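Local coordinates for protein DNA polymerase II large subunit (Pyrococcus horikoshii, PDB 7OEC) that carries an in-frame intein, a beta-rich splicing domain that probably excises itself from the polymerase chain and joins the flanking segments, at residues I11-N16 / V48-Y53; V63-E68 / N152-Y156; I80-L86 / V133-E139; I119-I123 / I160-V166. The protein carries 2 engineered substitutions. All blocks are in the same frame, centred on the assembly; numbering follows the deposited sequence. Where two conformers were deposited one is given.

Overall arrangement
Contacts 1 and 2 share one curled antiparallel sheet, their centres about 10 Å apart, and are tied together through strands 50-56 and 61-74 by the salt bridge between Lys51 NZ and Asp66 OD1 (3.0 Å). Contact 3 belongs to a second sheet beyond the chain's centre, with about 14 Å between its nearest atoms and those of contact 1. Contact 4 stands between them: its strand 119-123 borders contact 3 in the second sheet, their centres about 12 Å apart, and Ile160 pairs with Leu12 of contact 1. Ala153 of contact 2 is bonded to Gln169, the C-terminal residue, probably at one of the two splice junctions, and the Glu68 side chain is about 4 Å from a bound zinc ion.

Contact 1. Residues I11-N16 / V48-Y53; sequences ILVQIN and VDIKVY
Val48 packs its CG2 methyl on CG2 of Ile15, 3.8 Å away, just before the second strand begins. Asp49 then offers its carbonyl: Asn16 N reaches Asp49 O at 2.8 Å in a nearly straight bond (174° at the hydrogen), while Asn16 ND2 comes to 3.7 Å from Asp49 CB. Ile50 runs alongside Ile15, pointing the same way. With CG1 turned opposite the backbone N (chi1 -173°), its CD1 is carried to Ile15 CG1 (3.8 Å) and on to the branch point of Val13. Lys51 forms a hydrogen-bonded antiparallel pair with Gln14, Lys51 N giving to Gln14 O and Gln14 N to Lys51 O; its amine leaves the contact for Asp66. Strand 10-15 also bonds to 18-23, Ile11 to Val22 and Val13 to Gln20, in the curled antiparallel sheet of the Hint (intein) fold. Val52, on the same face as Ile50, sets CG2 against Ile11 CD1 at 3.9 Å. At Tyr53 the backbone N binds Leu12 O (3.1 Å), and the ring is approached from two directions: Leu12 CD2 lies 4.3 Å from the ring centroid in an off-centre CH-pi contact, and Val13 O comes in at the edge, 3.4 Å from Tyr53 CE2.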
loop_
_atom_site.group_PDB
_atom_site.type_symbol
_atom_site.label_atom_id
_atom_site.label_comp_id
_atom_site.label_asym_id
_atom_site.label_seq_id
_atom_site.Cartn_x
_atom_site.Cartn_y
_atom_site.Cartn_z
ATOM N N ILE A 11 -1.782 4.527 5.256
ATOM C CA ILE A 11 -2.725 4.307 4.179
ATOM C C ILE A 11 -3.872 5.317 4.229
ATOM O O ILE A 11 -4.354 5.684 5.310
ATOM C CB ILE A 11 -3.244 2.862 4.210
ATOM C CG1 ILE A 11 -4.071 2.566 2.973
ATOM C CG2 ILE A 11 -3.918 2.611 5.485
ATOM C CD1 ILE A 11 -4.280 1.077 2.760
ATOM N N LEU A 12 -4.280 5.793 3.046
ATOM C CA LEU A 12 -5.349 6.779 2.931
ATOM C C LEU A 12 -6.709 6.093 2.946
ATOM O O LEU A 12 -7.002 5.221 2.113
ATOM C CB LEU A 12 -5.184 7.552 1.635
ATOM C CG LEU A 12 -6.113 8.741 1.406
ATOM C CD1 LEU A 12 -5.929 9.804 2.482
ATOM C CD2 LEU A 12 -5.921 9.310 0.002
ATOM N N VAL A 13 -7.522 6.468 3.929
ATOM C CA VAL A 13 -8.832 5.901 4.168
ATOM C C VAL A 13 -9.830 7.032 4.378
ATOM O O VAL A 13 -9.479 8.205 4.523
ATOM C CB VAL A 13 -8.842 4.952 5.389
ATOM C CG1 VAL A 13 -7.950 3.716 5.092
ATOM C CG2 VAL A 13 -8.421 5.630 6.677
ATOM N N GLN A 14 -11.094 6.657 4.351
ATOM C CA GLN A 14 -12.191 7.538 4.691
ATOM C C GLN A 14 -12.866 6.920 5.902
ATOM O O GLN A 14 -13.380 5.797 5.813
ATOM C CB GLN A 14 -13.189 7.606 3.544
ATOM C CG GLN A 14 -14.166 8.714 3.822
ATOM C CD GLN A 14 -15.286 8.724 2.891
ATOM O OE1 GLN A 14 -15.419 9.659 2.117
ATOM N NE2 GLN A 14 -16.126 7.683 2.941
ATOM N N ILE A 15 -12.832 7.616 7.036
ATOM C CA ILE A 15 -13.424 7.102 8.269
ATOM C C ILE A 15 -14.595 8.003 8.622
ATOM O O ILE A 15 -14.423 9.218 8.799
ATOM C CB ILE A 15 -12.422 7.015 9.433
ATOM C CG1 ILE A 15 -11.272 6.052 9.093
ATOM C CG2 ILE A 15 -13.181 6.555 10.681
ATOM C CD1 ILE A 15 -10.229 5.954 10.111
ATOM N N ASN A 16 -15.790 7.426 8.646
ATOM C CA ASN A 16 -16.999 8.173 8.939
ATOM C C ASN A 16 -17.068 9.461 8.113
ATOM O O ASN A 16 -17.369 10.547 8.621
ATOM C CB ASN A 16 -17.124 8.501 10.426
ATOM C CG ASN A 16 -17.352 7.286 11.309
ATOM O OD1 ASN A 16 -16.488 6.895 12.123
ATOM N ND2 ASN A 16 -18.542 6.744 11.232
ATOM N N VAL A 48 -15.462 1.017 12.897
ATOM C CA VAL A 48 -15.851 2.340 12.430
ATOM C C VAL A 48 -16.283 2.143 10.984
ATOM O O VAL A 48 -15.954 1.137 10.343
ATOM C CB VAL A 48 -14.686 3.360 12.518
ATOM C CG1 VAL A 48 -14.302 3.588 13.996
ATOM C CG2 VAL A 48 -13.477 2.866 11.718
ATOM N N ASP A 49 -17.034 3.112 10.465
ATOM C CA ASP A 49 -17.461 3.073 9.064
ATOM C C ASP A 49 -16.283 3.523 8.212
ATOM O O ASP A 49 -15.869 4.682 8.282
ATOM C CB ASP A 49 -18.681 3.962 8.829
ATOM C CG ASP A 49 -20.005 3.364 9.438
ATOM O OD1 ASP A 49 -20.183 2.113 9.444
ATOM O OD2 ASP A 49 -20.875 4.149 9.915
ATOM N N ILE A 50 -15.683 2.604 7.471
ATOM C CA ILE A 50 -14.381 2.849 6.860
ATOM C C ILE A 50 -14.406 2.367 5.420
ATOM O O ILE A 50 -15.040 1.355 5.093
ATOM C CB ILE A 50 -13.226 2.217 7.690
ATOM C CG1 ILE A 50 -11.857 2.656 7.100
ATOM C CG2 ILE A 50 -13.389 0.659 7.848
ATOM C CD1 ILE A 50 -10.688 2.428 7.966
ATOM N N LYS A 51 -13.778 3.159 4.555
ATOM C CA LYS A 51 -13.508 2.783 3.183
ATOM C C LYS A 51 -12.052 3.117 2.888
ATOM O O LYS A 51 -11.434 3.940 3.562
ATOM C CB LYS A 51 -14.463 3.509 2.234
ATOM C CG LYS A 51 -15.911 3.026 2.285
ATOM C CD LYS A 51 -16.715 3.849 1.342
ATOM C CE LYS A 51 -18.198 3.555 1.448
ATOM N NZ LYS A 51 -18.471 2.096 1.589
ATOM N N VAL A 52 -11.482 2.447 1.906
ATOM C CA VAL A 52 -10.107 2.700 1.515
ATOM C C VAL A 52 -10.109 3.440 0.191
ATOM O O VAL A 52 -10.959 3.198 -0.677
ATOM C CB VAL A 52 -9.304 1.385 1.490
ATOM C CG1 VAL A 52 -9.766 0.426 0.401
ATOM C CG2 VAL A 52 -7.841 1.692 1.316
ATOM N N TYR A 53 -9.197 4.395 0.047
ATOM C CA TYR A 53 -9.034 5.024 -1.252
ATOM C C TYR A 53 -8.160 4.170 -2.164
ATOM O O TYR A 53 -7.087 3.688 -1.794
ATOM C CB TYR A 53 -8.401 6.383 -1.079
ATOM C CG TYR A 53 -9.328 7.476 -0.571
ATOM C CD1 TYR A 53 -10.026 8.265 -1.450
ATOM C CD2 TYR A 53 -9.451 7.744 0.767
ATOM C CE1 TYR A 53 -10.815 9.268 -1.019
ATOM C CE2 TYR A 53 -10.250 8.763 1.224
ATOM C CZ TYR A 53 -10.934 9.523 0.318
ATOM O OH TYR A 53 -11.752 10.566 0.671
HETATM O O HOH W 1 -5.444 3.820 0.222
#

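Contact 2. Residues V63-E68 / N152-Y156; sequences VLTDIE and NAKKY
Thr65 OG1 donates to Lys154 O over only 2.6 Å, the shortest polar link between 63-68 and 152-156. The hydroxyl stands opposite the backbone N (chi1 -165°), which leaves the CG2 methyl to meet Ala153 CB at 3.9 Å. Lys154 O has a second donor, Tyr156 N, 3.0 Å away; the two reach it from opposite faces of the carbonyl plane, so this oxygen is gripped from both sides where the chain turns after the strand. Two backbone bonds continue the pairing toward Glu68: Lys154 N to Asp66 O, almost straight at 174°, and Glu68 N to Asn152 O at 2.8 Å. They bracket the non-hydrogen-bonded pair of Ile67 and Ala153, and so attach strand 147-153 in antiparallel fashion to strand 61-74 within the larger sheet of the intein fold. Farther along, the Val63 and Tyr156 side chains cross at about a right angle, CG1 of Val63 lying 3.8 Å from Tyr156 CE2, and CB of Thr65 sits near the ring plane at its edge. Lys155 CG covers one face of that ring, 4.0 Å above its centre. In the next shell, Thr65 is bonded through its backbone to Val52, and Asp66 OD1 forms a salt bridge with Lys51 NZ. Gln169, the last residue and probably the C-terminal residue of the intein, takes the N-H of Ala153.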
loop_
_atom_site.group_PDB
_atom_site.type_symbol
_atom_site.label_atom_id
_atom_site.label_comp_id
_atom_site.label_asym_id
_atom_site.label_seq_id
_atom_site.Cartn_x
_atom_site.Cartn_y
_atom_site.Cartn_z
ATOM N N VAL A 63 -10.874 6.363 -6.326
ATOM C CA VAL A 63 -12.199 5.851 -6.026
ATOM C C VAL A 63 -12.145 5.370 -4.596
ATOM O O VAL A 63 -11.074 5.111 -4.066
ATOM C CB VAL A 63 -12.543 4.679 -6.956
ATOM C CG1 VAL A 63 -13.956 4.097 -6.681
ATOM C CG2 VAL A 63 -12.482 5.135 -8.399
ATOM N N LEU A 64 -13.299 5.277 -3.958
ATOM C CA LEU A 64 -13.406 4.649 -2.652
ATOM C C LEU A 64 -13.919 3.214 -2.792
ATOM O O LEU A 64 -14.733 2.916 -3.667
ATOM C CB LEU A 64 -14.361 5.463 -1.789
ATOM C CG LEU A 64 -13.838 6.778 -1.237
ATOM C CD1 LEU A 64 -14.950 7.512 -0.610
ATOM C CD2 LEU A 64 -12.759 6.508 -0.202
ATOM N N THR A 65 -13.440 2.318 -1.925
ATOM C CA THR A 65 -13.892 0.935 -1.968
ATOM C C THR A 65 -13.899 0.335 -0.566
ATOM O O THR A 65 -13.260 0.833 0.353
ATOM C CB THR A 65 -13.065 0.108 -2.959
ATOM O OG1 THR A 65 -13.756 -1.121 -3.217
ATOM C CG2 THR A 65 -11.715 -0.185 -2.439
ATOM N N ASP A 66 -14.579 -0.787 -0.427
ATOM C CA ASP A 66 -14.671 -1.454 0.861
ATOM C C ASP A 66 -13.396 -2.229 1.185
ATOM O O ASP A 66 -12.675 -2.690 0.308
ATOM C CB ASP A 66 -15.865 -2.407 0.851
ATOM C CG ASP A 66 -17.194 -1.667 0.995
ATOM O OD1 ASP A 66 -17.194 -0.586 1.645
ATOM O OD2 ASP A 66 -18.229 -2.152 0.487
ATOM N N ILE A 67 -13.106 -2.341 2.466
ATOM C CA ILE A 67 -12.036 -3.183 2.966
ATOM C C ILE A 67 -12.672 -4.512 3.375
ATOM O O ILE A 67 -13.528 -4.548 4.268
ATOM C CB ILE A 67 -11.342 -2.512 4.158
ATOM C CG1 ILE A 67 -10.712 -1.160 3.777
ATOM C CG2 ILE A 67 -10.322 -3.493 4.705
ATOM C CD1 ILE A 67 -10.430 -0.283 4.949
ATOM N N GLU A 68 -12.282 -5.600 2.705
ATOM C CA GLU A 68 -12.849 -6.915 2.980
ATOM C C GLU A 68 -12.223 -7.557 4.212
ATOM O O GLU A 68 -12.930 -8.219 4.986
ATOM C CB GLU A 68 -12.663 -7.802 1.748
ATOM C CG GLU A 68 -13.452 -9.068 1.754
ATOM C CD GLU A 68 -13.863 -9.488 0.356
ATOM O OE1 GLU A 68 -13.420 -8.803 -0.602
ATOM O OE2 GLU A 68 -14.637 -10.478 0.223
ATOM N N ASN A 152 -7.199 -6.518 2.020
ATOM C CA ASN A 152 -7.842 -6.779 0.743
ATOM C C ASN A 152 -8.908 -5.725 0.535
ATOM O O ASN A 152 -9.835 -5.595 1.341
ATOM C CB ASN A 152 -8.506 -8.147 0.646
ATOM C CG ASN A 152 -9.129 -8.401 -0.779
ATOM O OD1 ASN A 152 -8.565 -8.016 -1.826
ATOM N ND2 ASN A 152 -10.268 -9.063 -0.806
ATOM N N ALA A 153 -8.744 -4.954 -0.535
ATOM C CA ALA A 153 -9.663 -3.909 -0.947
ATOM C C ALA A 153 -10.529 -4.461 -2.054
ATOM O O ALA A 153 -10.012 -5.000 -3.033
ATOM C CB ALA A 153 -8.896 -2.734 -1.540
ATOM N N LYS A 154 -11.823 -4.242 -1.942
ATOM C CA LYS A 154 -12.762 -4.815 -2.891
ATOM C C LYS A 154 -12.529 -4.235 -4.286
ATOM O O LYS A 154 -12.410 -3.027 -4.455
ATOM C CB LYS A 154 -14.179 -4.494 -2.415
ATOM C CG LYS A 154 -15.305 -5.128 -3.230
ATOM C CD LYS A 154 -16.132 -6.083 -2.362
ATOM C CE LYS A 154 -17.337 -6.637 -3.072
ATOM N NZ LYS A 154 -18.354 -7.115 -2.046
ATOM N N LYS A 155 -12.440 -5.098 -5.286
ATOM C CA LYS A 155 -12.421 -4.714 -6.703
ATOM C C LYS A 155 -11.080 -4.217 -7.271
ATOM O O LYS A 155 -10.492 -4.854 -8.151
ATOM C CB LYS A 155 -13.577 -3.740 -7.050
ATOM C CG LYS A 155 -13.733 -3.492 -8.538
ATOM C CD LYS A 155 -15.023 -2.730 -8.847
ATOM C CE LYS A 155 -15.033 -2.278 -10.275
ATOM N N TYR A 156 -10.578 -3.084 -6.815
ATOM C CA TYR A 156 -9.445 -2.435 -7.486
ATOM C C TYR A 156 -8.059 -2.924 -7.050
ATOM O O TYR A 156 -7.086 -2.931 -7.831
ATOM C CB TYR A 156 -9.554 -0.933 -7.220
ATOM C CG TYR A 156 -10.845 -0.353 -7.705
ATOM C CD1 TYR A 156 -11.111 -0.240 -9.056
ATOM C CD2 TYR A 156 -11.830 -0.014 -6.825
ATOM C CE1 TYR A 156 -12.306 0.235 -9.483
ATOM C CE2 TYR A 156 -13.017 0.419 -7.251
ATOM C CZ TYR A 156 -13.248 0.578 -8.576
ATOM O OH TYR A 156 -14.466 1.070 -8.984
#

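Contact 3. Residues I80-L86 / V133-E139; sequences IRFELEL and VAVKKIE
Phe82 has Val135 CG1 at the edge of its ring, near the plane and 4.3 Å from Phe82 CD1, while Ile138 CG1 approaches the same CD1 obliquely at 3.9 Å. One face carries Ile80 CG2, offset toward the rim; the Phe90 ring also meets that of Phe82, their planes about 35° apart. Ile80 CG2 also presses on Ile138 CG2 at 3.5 Å, tighter than van der Waals contact. A second flat group, the Arg81 guanidinium, holds Glu83 OE2 in its plane, NE donating over 3.3 Å to the anti side of the carboxylate; its NH1 goes to Glu91. Strands 79-84 and 130-141 are neighbours in a four-stranded antiparallel sheet, and their register slips by one at a classic beta bulge. There Lys136 and Lys137 both face Glu83, and Glu83 O accepts from Lys136 N (2.8 Å) and Lys137 N (3.1 Å). The extended Glu83 side chain, its CG beside the backbone N (chi1 -57°), lays OE1 along the Lys137 chain and makes a long salt bridge to Lys136 NZ at 4.0 Å. With an alanine here, Arg81 NE would probably lose its in-plane carboxylate and Lys136 its opposite charge. One conformer of Glu139 adds a like charge near Glu83, probably offset by Arg81. Beyond the bulge, Ala134 N is caught by Glu85 OE1 at 3.0 Å through the anti lone pair, and Val133 CG2 packs against Leu84 CD1.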
loop_
_atom_site.group_PDB
_atom_site.type_symbol
_atom_site.label_atom_id
_atom_site.label_comp_id
_atom_site.label_asym_id
_atom_site.label_seq_id
_atom_site.Cartn_x
_atom_site.Cartn_y
_atom_site.Cartn_z
ATOM N N ILE A 80 11.978 -4.459 0.931
ATOM C CA ILE A 80 12.622 -3.545 0.007
ATOM C C ILE A 80 12.080 -2.150 0.281
ATOM O O ILE A 80 10.863 -1.960 0.400
ATOM C CB ILE A 80 12.382 -3.984 -1.450
ATOM C CG1 ILE A 80 12.982 -5.390 -1.656
ATOM C CG2 ILE A 80 13.009 -2.998 -2.420
ATOM C CD1 ILE A 80 12.761 -5.884 -3.008
ATOM N N ARG A 81 12.978 -1.189 0.387
ATOM C CA ARG A 81 12.622 0.205 0.558
ATOM C C ARG A 81 12.950 0.960 -0.718
ATOM O O ARG A 81 14.061 0.859 -1.254
ATOM C CB ARG A 81 13.396 0.803 1.728
ATOM C CG ARG A 81 13.104 2.280 1.986
ATOM C CD ARG A 81 13.943 2.731 3.151
ATOM N NE ARG A 81 13.940 4.170 3.311
ATOM C CZ ARG A 81 12.989 4.859 3.921
ATOM N NH1 ARG A 81 11.916 4.238 4.438
ATOM N NH2 ARG A 81 13.163 6.179 4.041
ATOM N N PHE A 82 11.977 1.701 -1.199
ATOM C CA PHE A 82 12.104 2.568 -2.352
ATOM C C PHE A 82 12.125 4.004 -1.876
ATOM O O PHE A 82 11.196 4.448 -1.190
ATOM C CB PHE A 82 10.896 2.356 -3.253
ATOM C CG PHE A 82 10.769 0.954 -3.725
ATOM C CD1 PHE A 82 11.586 0.486 -4.735
ATOM C CD2 PHE A 82 9.875 0.102 -3.127
ATOM C CE1 PHE A 82 11.526 -0.798 -5.148
ATOM C CE2 PHE A 82 9.738 -1.210 -3.581
ATOM C CZ PHE A 82 10.574 -1.668 -4.600
ATOM N N GLU A 83 13.175 4.719 -2.239
ATOM C CA GLU A 83 13.297 6.137 -1.977
ATOM C C GLU A 83 13.069 6.814 -3.298
ATOM O O GLU A 83 13.740 6.485 -4.288
ATOM C CB GLU A 83 14.694 6.469 -1.442
ATOM C CG GLU A 83 14.929 5.608 -0.181
ATOM C CD GLU A 83 16.271 5.805 0.482
ATOM O OE1 GLU A 83 17.068 6.600 -0.069
ATOM O OE2 GLU A 83 16.512 5.183 1.560
ATOM N N LEU A 84 12.188 7.791 -3.286
ATOM C CA LEU A 84 11.729 8.464 -4.475
ATOM C C LEU A 84 12.278 9.880 -4.592
ATOM O O LEU A 84 12.646 10.551 -3.612
ATOM C CB LEU A 84 10.200 8.505 -4.457
ATOM C CG LEU A 84 9.526 7.127 -4.179
ATOM C CD1 LEU A 84 8.015 7.222 -4.329
ATOM C CD2 LEU A 84 10.041 6.066 -5.119
ATOM N N GLU A 85 12.291 10.331 -5.841
ATOM C CA GLU A 85 12.521 11.725 -6.131
ATOM C C GLU A 85 11.528 12.526 -5.300
ATOM O O GLU A 85 10.348 12.176 -5.170
ATOM C CB GLU A 85 12.303 11.925 -7.638
ATOM C CG GLU A 85 12.495 13.266 -8.170
ATOM C CD GLU A 85 12.082 13.388 -9.652
ATOM O OE1 GLU A 85 11.483 12.436 -10.281
ATOM O OE2 GLU A 85 12.396 14.461 -10.209
ATOM N N LEU A 86 12.024 13.593 -4.703
ATOM C CA LEU A 86 11.313 14.514 -3.815
ATOM C C LEU A 86 11.217 14.008 -2.378
ATOM O O LEU A 86 10.708 14.741 -1.516
ATOM C CB LEU A 86 9.948 15.014 -4.309
ATOM C CG LEU A 86 9.960 15.511 -5.759
ATOM C CD1 LEU A 86 8.593 15.998 -6.062
ATOM C CD2 LEU A 86 10.937 16.597 -5.998
ATOM N N VAL A 133 7.098 10.545 -10.099
ATOM C CA VAL A 133 8.369 10.663 -9.391
ATOM C C VAL A 133 9.218 9.430 -9.680
ATOM O O VAL A 133 8.727 8.299 -9.670
ATOM C CB VAL A 133 8.236 10.869 -7.855
ATOM C CG1 VAL A 133 7.570 12.210 -7.546
ATOM C CG2 VAL A 133 7.525 9.728 -7.195
ATOM N N ALA A 134 10.501 9.636 -9.900
ATOM C CA ALA A 134 11.378 8.510 -10.173
ATOM C C ALA A 134 11.872 7.819 -8.895
ATOM O O ALA A 134 12.073 8.447 -7.852
ATOM C CB ALA A 134 12.576 9.008 -10.978
ATOM N N VAL A 135 12.078 6.502 -8.986
ATOM C CA VAL A 135 12.794 5.770 -7.945
ATOM C C VAL A 135 14.252 6.195 -7.993
ATOM O O VAL A 135 14.920 6.052 -9.025
ATOM C CB VAL A 135 12.668 4.251 -8.131
ATOM C CG1 VAL A 135 13.469 3.503 -7.080
ATOM C CG2 VAL A 135 11.209 3.805 -8.049
ATOM N N LYS A 136 14.758 6.678 -6.859
ATOM C CA LYS A 136 16.117 7.196 -6.768
ATOM C C LYS A 136 17.063 6.196 -6.120
ATOM O O LYS A 136 18.225 6.066 -6.538
ATOM C CB LYS A 136 16.127 8.535 -6.002
ATOM C CG LYS A 136 17.522 9.190 -5.899
ATOM C CD LYS A 136 17.493 10.556 -5.184
ATOM C CE LYS A 136 16.990 10.424 -3.723
ATOM N NZ LYS A 136 17.708 9.380 -2.860
ATOM N N LYS A 137 16.550 5.414 -5.174
ATOM C CA LYS A 137 17.399 4.464 -4.475
ATOM C C LYS A 137 16.558 3.303 -3.995
ATOM O O LYS A 137 15.416 3.490 -3.592
ATOM C CB LYS A 137 18.086 5.090 -3.262
ATOM C CG LYS A 137 19.160 4.190 -2.698
ATOM C CD LYS A 137 19.865 4.848 -1.510
ATOM C CE LYS A 137 21.009 3.970 -0.956
ATOM N NZ LYS A 137 22.313 4.123 -1.721
ATOM N N ILE A 138 17.128 2.112 -4.021
ATOM C CA ILE A 138 16.462 0.906 -3.569
ATOM C C ILE A 138 17.368 0.229 -2.557
ATOM O O ILE A 138 18.574 0.077 -2.793
ATOM C CB ILE A 138 16.168 -0.036 -4.740
ATOM C CG1 ILE A 138 15.354 0.728 -5.767
ATOM C CG2 ILE A 138 15.409 -1.284 -4.243
ATOM C CD1 ILE A 138 15.010 -0.115 -6.963
ATOM N N GLU A 139 16.792 -0.138 -1.412
ATOM C CA GLU A 139 17.521 -0.789 -0.336
ATOM C C GLU A 139 16.854 -2.084 0.082
ATOM O O GLU A 139 15.632 -2.146 0.179
ATOM C CB GLU A 139 17.520 0.051 0.953
ATOM C CG GLU A 139 18.062 1.448 0.793
ATOM C CD GLU A 139 18.284 2.105 2.105
ATOM O OE1 GLU A 139 17.401 2.045 2.971
ATOM O OE2 GLU A 139 19.365 2.660 2.277
#

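Contact 4. Residues I119-I123 / I160-V166; sequences IIIII and IINENIV
Ile121 O and Ile123 N hold the two ends of the polar link to 160-166: Val166 N gives to Ile121 O at 2.9 Å, and Ile123 N gives to Asn164 O. Between them Ile122 and Ile165 form a single backbone bridge. The third direct bond comes from a side chain, Asn164 ND2 meeting Ile123 O at 2.8 Å and nearly head-on, 170° at the oxygen. Asn164 thus grips Ile123 twice, through its carbonyl and its amide; a leucine in its place would probably leave Ile123 O without this donor, with one backbone bond left to tie Ile123 to the turn. One water also connects the backbones, donating to Val166 O and accepting from Ile121 N. The apolar contacts are methyl to methyl or methylene: Ile120 CG2 touches Ile165 CG2 at 3.7 Å, and Ile123 CG1 touches Val166 CG2 at the same distance. Ile122 turns CG1 between its backbone N and carbonyl carbon (chi1 61°), and its CG2 is left to pack on Ile165 CG1 (3.8 Å). Asn164 and Ile165 both face Ile161 in a G1 beta bulge, part of the hairpin of strands 158-161 and 165-168 that leads to the C-terminal end of the Hint (hedgehog/intein) fold.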
loop_
_atom_site.group_PDB
_atom_site.type_symbol
_atom_site.label_atom_id
_atom_site.label_comp_id
_atom_site.label_asym_id
_atom_site.label_seq_id
_atom_site.Cartn_x
_atom_site.Cartn_y
_atom_site.Cartn_z
ATOM N N ILE A 119 9.259 4.897 -12.757
ATOM C CA ILE A 119 8.359 5.968 -12.319
ATOM C C ILE A 119 7.265 5.418 -11.406
ATOM O O ILE A 119 6.570 4.461 -11.759
ATOM C CB ILE A 119 7.731 6.684 -13.529
ATOM C CG1 ILE A 119 8.831 7.301 -14.396
ATOM C CG2 ILE A 119 6.669 7.709 -13.100
ATOM C CD1 ILE A 119 9.629 8.400 -13.746
ATOM N N ILE A 120 7.048 6.103 -10.283
ATOM C CA ILE A 120 5.946 5.868 -9.356
ATOM C C ILE A 120 4.989 7.049 -9.460
ATOM O O ILE A 120 5.420 8.189 -9.687
ATOM C CB ILE A 120 6.502 5.759 -7.917
ATOM C CG1 ILE A 120 7.493 4.623 -7.780
ATOM C CG2 ILE A 120 5.409 5.686 -6.890
ATOM C CD1 ILE A 120 6.885 3.274 -7.898
ATOM N N ILE A 121 3.690 6.789 -9.321
ATOM C CA ILE A 121 2.675 7.831 -9.374
ATOM C C ILE A 121 2.314 8.224 -7.951
ATOM O O ILE A 121 2.019 7.366 -7.113
ATOM C CB ILE A 121 1.434 7.356 -10.164
ATOM C CG1 ILE A 121 1.828 7.007 -11.604
ATOM C CG2 ILE A 121 0.294 8.345 -10.075
ATOM C CD1 ILE A 121 2.485 8.119 -12.347
ATOM N N ILE A 122 2.274 9.523 -7.701
ATOM C CA ILE A 122 1.711 10.061 -6.478
ATOM C C ILE A 122 0.495 10.917 -6.829
ATOM O O ILE A 122 0.382 11.444 -7.936
ATOM C CB ILE A 122 2.791 10.847 -5.728
ATOM C CG1 ILE A 122 3.264 11.982 -6.577
ATOM C CG2 ILE A 122 4.020 9.895 -5.283
ATOM C CD1 ILE A 122 4.143 12.933 -5.799
ATOM N N ILE A 123 -0.430 11.063 -5.879
ATOM C CA ILE A 123 -1.668 11.818 -6.081
ATOM C C ILE A 123 -1.614 13.115 -5.284
ATOM O O ILE A 123 -1.315 13.098 -4.087
ATOM C CB ILE A 123 -2.875 11.008 -5.596
ATOM C CG1 ILE A 123 -2.941 9.676 -6.325
ATOM C CG2 ILE A 123 -4.137 11.714 -5.843
ATOM C CD1 ILE A 123 -3.008 9.815 -7.806
ATOM N N ILE A 160 -3.288 3.831 -1.608
ATOM C CA ILE A 160 -2.526 5.074 -1.643
ATOM C C ILE A 160 -1.808 5.195 -0.308
ATOM O O ILE A 160 -2.450 5.332 0.738
ATOM C CB ILE A 160 -3.431 6.271 -1.953
ATOM C CG1 ILE A 160 -4.095 6.019 -3.330
ATOM C CG2 ILE A 160 -2.615 7.544 -1.950
ATOM C CD1 ILE A 160 -5.087 7.002 -3.718
ATOM N N ILE A 161 -0.480 5.087 -0.327
ATOM C CA ILE A 161 0.266 4.879 0.905
ATOM C C ILE A 161 1.294 5.974 1.145
ATOM O O ILE A 161 1.744 6.665 0.239
ATOM C CB ILE A 161 0.939 3.501 0.965
ATOM C CG1 ILE A 161 1.980 3.335 -0.118
ATOM C CG2 ILE A 161 -0.144 2.392 0.994
ATOM C CD1 ILE A 161 2.867 2.109 0.109
ATOM N N ASN A 162 1.660 6.129 2.403
ATOM C CA ASN A 162 2.696 7.065 2.811
ATOM C C ASN A 162 2.406 8.423 2.171
ATOM O O ASN A 162 1.291 8.933 2.351
ATOM C CB ASN A 162 4.068 6.484 2.549
ATOM C CG ASN A 162 4.330 5.268 3.396
ATOM O OD1 ASN A 162 3.579 4.975 4.321
ATOM N ND2 ASN A 162 5.387 4.544 3.084
ATOM N N GLU A 163 3.374 9.042 1.499
ATOM C CA GLU A 163 3.187 10.357 0.897
ATOM C C GLU A 163 2.481 10.205 -0.448
ATOM O O GLU A 163 3.022 10.503 -1.519
ATOM C CB GLU A 163 4.525 11.063 0.745
ATOM C CG GLU A 163 5.275 11.169 2.079
ATOM C CD GLU A 163 6.350 10.079 2.303
ATOM O OE1 GLU A 163 6.291 9.012 1.654
ATOM O OE2 GLU A 163 7.281 10.313 3.146
ATOM N N ASN A 164 1.234 9.729 -0.367
ATOM C CA ASN A 164 0.299 9.767 -1.493
ATOM C C ASN A 164 0.750 8.895 -2.678
ATOM O O ASN A 164 0.428 9.178 -3.834
ATOM C CB ASN A 164 0.007 11.213 -1.927
ATOM C CG ASN A 164 -0.638 12.059 -0.850
ATOM O OD1 ASN A 164 -0.735 11.710 0.308
ATOM N ND2 ASN A 164 -1.090 13.187 -1.258
ATOM N N ILE A 165 1.385 7.757 -2.375
ATOM C CA ILE A 165 1.976 6.869 -3.372
ATOM C C ILE A 165 0.963 5.830 -3.820
ATOM O O ILE A 165 0.423 5.093 -2.997
ATOM C CB ILE A 165 3.229 6.194 -2.795
ATOM C CG1 ILE A 165 4.327 7.227 -2.568
ATOM C CG2 ILE A 165 3.691 5.093 -3.716
ATOM C CD1 ILE A 165 5.333 6.799 -1.514
ATOM N N VAL A 166 0.739 5.715 -5.123
ATOM C CA VAL A 166 -0.170 4.694 -5.639
ATOM C C VAL A 166 0.579 3.373 -5.728
ATOM O O VAL A 166 1.643 3.298 -6.356
ATOM C CB VAL A 166 -0.706 5.085 -7.023
ATOM C CG1 VAL A 166 -1.597 3.952 -7.621
ATOM C CG2 VAL A 166 -1.496 6.355 -6.935
HETATM O O HOH W 2 2.698 4.038 -8.913
#